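Local coordinates for PRESAN domain-containing protein (Plasmodium falciparum, PDB 7D2W), which is of uncharacterised function but, as a PHIST-family four-helix-bundle protein of the malaria parasite, probably acts by binding other proteins, at residues 50-55 and 158-163. Numbering follows the deposited sequence.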
loop_
_atom_site.group_PDB
_atom_site.type_symbol
_atom_site.label_atom_id
_atom_site.label_comp_id
_atom_site.label_asym_id
_atom_site.label_seq_id
_atom_site.Cartn_x
_atom_site.Cartn_y
_atom_site.Cartn_z
ATOM N N GLU A 50 1.811 7.891 -14.559
ATOM C CA GLU A 50 2.854 8.875 -14.814
ATOM C C GLU A 50 2.349 10.002 -15.709
ATOM O O GLU A 50 2.633 11.181 -15.463
ATOM C CB GLU A 50 4.045 8.168 -15.454
ATOM C CG GLU A 50 5.319 8.953 -15.584
ATOM C CD GLU A 50 6.445 8.081 -16.130
ATOM O OE1 GLU A 50 6.343 6.838 -16.015
ATOM O OE2 GLU A 50 7.423 8.631 -16.679
ATOM N N GLU A 51 1.614 9.657 -16.765
ATOM C CA GLU A 51 1.111 10.680 -17.676
ATOM C C GLU A 51 0.040 11.528 -17.015
ATOM O O GLU A 51 -0.075 12.721 -17.303
ATOM C CB GLU A 51 0.556 10.032 -18.939
ATOM C CG GLU A 51 1.633 9.644 -19.940
ATOM C CD GLU A 51 1.168 8.589 -20.931
ATOM O OE1 GLU A 51 0.062 8.035 -20.751
ATOM O OE2 GLU A 51 1.914 8.312 -21.895
ATOM N N LEU A 52 -0.742 10.930 -16.123
ATOM C CA LEU A 52 -1.764 11.689 -15.416
ATOM C C LEU A 52 -1.137 12.693 -14.457
ATOM O O LEU A 52 -1.591 13.838 -14.359
ATOM C CB LEU A 52 -2.692 10.718 -14.685
ATOM C CG LEU A 52 -3.927 11.319 -14.025
ATOM C CD1 LEU A 52 -4.924 11.707 -15.088
ATOM C CD2 LEU A 52 -4.546 10.332 -13.026
ATOM N N TYR A 53 -0.083 12.295 -13.750
ATOM C CA TYR A 53 0.542 13.220 -12.809
ATOM C C TYR A 53 1.311 14.326 -13.519
ATOM O O TYR A 53 1.387 15.448 -13.004
ATOM C CB TYR A 53 1.449 12.454 -11.853
ATOM C CG TYR A 53 0.662 11.476 -10.987
ATOM C CD1 TYR A 53 -0.711 11.627 -10.811
ATOM C CD2 TYR A 53 1.288 10.393 -10.371
ATOM C CE1 TYR A 53 -1.439 10.743 -10.027
ATOM C CE2 TYR A 53 0.564 9.506 -9.573
ATOM C CZ TYR A 53 -0.792 9.686 -9.413
ATOM O OH TYR A 53 -1.518 8.810 -8.632
ATOM N N GLU A 54 1.921 14.023 -14.670
ATOM C CA GLU A 54 2.511 15.079 -15.488
ATOM C C GLU A 54 1.430 16.044 -15.971
ATOM O O GLU A 54 1.577 17.269 -15.883
ATOM C CB GLU A 54 3.266 14.457 -16.668
ATOM C CG GLU A 54 4.485 13.616 -16.256
ATOM C CD GLU A 54 4.978 12.661 -17.351
ATOM O OE1 GLU A 54 4.215 12.367 -18.297
ATOM O OE2 GLU A 54 6.136 12.199 -17.255
ATOM N N LEU A 55 0.319 15.501 -16.452
ATOM C CA LEU A 55 -0.806 16.322 -16.882
ATOM C C LEU A 55 -1.383 17.155 -15.747
ATOM O O LEU A 55 -1.981 18.207 -16.003
ATOM C CB LEU A 55 -1.870 15.419 -17.477
ATOM C CG LEU A 55 -3.099 15.986 -18.149
ATOM C CD1 LEU A 55 -2.754 16.703 -19.432
ATOM C CD2 LEU A 55 -4.006 14.803 -18.387
ATOM N N SER A 158 -5.045 11.270 -4.083
ATOM C CA SER A 158 -5.316 10.548 -2.839
ATOM C C SER A 158 -6.288 9.391 -3.049
ATOM O O SER A 158 -6.172 8.370 -2.365
ATOM C CB SER A 158 -5.837 11.505 -1.759
ATOM O OG SER A 158 -4.730 12.193 -1.199
ATOM N N CYS A 159 -7.239 9.517 -3.985
ATOM C CA CYS A 159 -8.111 8.388 -4.305
ATOM C C CYS A 159 -7.326 7.221 -4.894
ATOM O O CYS A 159 -7.599 6.057 -4.585
ATOM C CB CYS A 159 -9.200 8.825 -5.281
ATOM S SG CYS A 159 -10.505 9.750 -4.468
ATOM N N ILE A 160 -6.365 7.508 -5.768
ATOM C CA ILE A 160 -5.544 6.437 -6.320
ATOM C C ILE A 160 -4.710 5.794 -5.218
ATOM O O ILE A 160 -4.617 4.561 -5.134
ATOM C CB ILE A 160 -4.695 6.987 -7.482
ATOM C CG1 ILE A 160 -5.628 7.350 -8.644
ATOM C CG2 ILE A 160 -3.641 5.945 -7.962
ATOM C CD1 ILE A 160 -4.939 8.173 -9.730
ATOM N N ASP A 161 -4.129 6.611 -4.326
ATOM C CA ASP A 161 -3.397 6.061 -3.180
ATOM C C ASP A 161 -4.294 5.175 -2.326
ATOM O O ASP A 161 -3.858 4.135 -1.821
ATOM C CB ASP A 161 -2.846 7.177 -2.287
ATOM C CG ASP A 161 -1.814 8.049 -2.968
ATOM O OD1 ASP A 161 -1.164 7.603 -3.931
ATOM O OD2 ASP A 161 -1.631 9.195 -2.495
ATOM N N GLU A 162 -5.538 5.602 -2.113
ATOM C CA GLU A 162 -6.474 4.817 -1.311
ATOM C C GLU A 162 -6.790 3.477 -1.973
ATOM O O GLU A 162 -6.931 2.451 -1.285
ATOM C CB GLU A 162 -7.755 5.622 -1.078
ATOM C CG GLU A 162 -8.755 4.941 -0.152
ATOM C CD GLU A 162 -9.983 5.792 0.108
ATOM O OE1 GLU A 162 -10.200 6.781 -0.638
ATOM O OE2 GLU A 162 -10.723 5.474 1.067
ATOM N N PHE A 163 -6.921 3.464 -3.304
ATOM C CA PHE A 163 -7.100 2.201 -4.020
ATOM C C PHE A 163 -5.858 1.322 -3.923
ATOM O O PHE A 163 -5.964 0.092 -3.823
ATOM C CB PHE A 163 -7.452 2.468 -5.493
ATOM C CG PHE A 163 -8.860 2.092 -5.832
ATOM C CD1 PHE A 163 -9.194 0.759 -6.038
ATOM C CD2 PHE A 163 -9.862 3.057 -5.896
ATOM C CE1 PHE A 163 -10.509 0.395 -6.317
ATOM C CE2 PHE A 163 -11.187 2.703 -6.179
ATOM C CZ PHE A 163 -11.509 1.375 -6.379
HETATM O O HOH W 1 -0.281 7.396 -6.482
#
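Ile160 meets both Leu52 and Tyr53, and the contact is held by van der Waals packing, of methyl on methyl and of methyls against a hydroxyl oxygen. Its CD1 lies 4.0 Å from Leu52 CD2; the terminal methyls of a leucine branch and of the isoleucine ethyl branch meet where the side chains slant across one another. The same CD1 is 3.6 Å from Tyr53 OH, and Ile160 CG2 is equally close to that oxygen, so the tyrosine end rests against both branches of the isoleucine. The ring itself is more loosely engaged: Tyr53 CE1 is 4.4 Å from Ile160 CD1, which approaches obliquely. Ile160 presents its two branches because CG1 stands anti to the carbonyl carbon (chi1 -68°) while CG2 is anti to the backbone nitrogen. The nearest CA atoms, those of Leu52 and Ile160, are 11.2 Å apart, so the side chains meet at their ends, and the segments bury only 113 Å².

The polar component is a water bridge, with no direct hydrogen bond between the segments. One water sits 2.9 Å from Tyr53 OH and donates to Asp161 OD1 at 2.7 Å. It thereby extends the phenol to a carboxylate otherwise too far away to bond. Asp161 OD2 is engaged separately, in a salt bridge to Arg157 and a hydrogen bond to Ser154, both of the second subunit; these partners would be expected to stabilise the charged carboxylate. A different copy of Arg157, that of Tyr53's own chain, forms a cation-pi interaction with the Tyr53 ring.

In the fold, the short first modelled helix 49-58 packs on helix 149-181 of the PRESAN four-helix bundle. Helix 65-93 also packs here, Ile71 touching Leu52 and Lys75 touching Ile160, while Phe163 and Glu162 extend to Leu131 on helix 117-144.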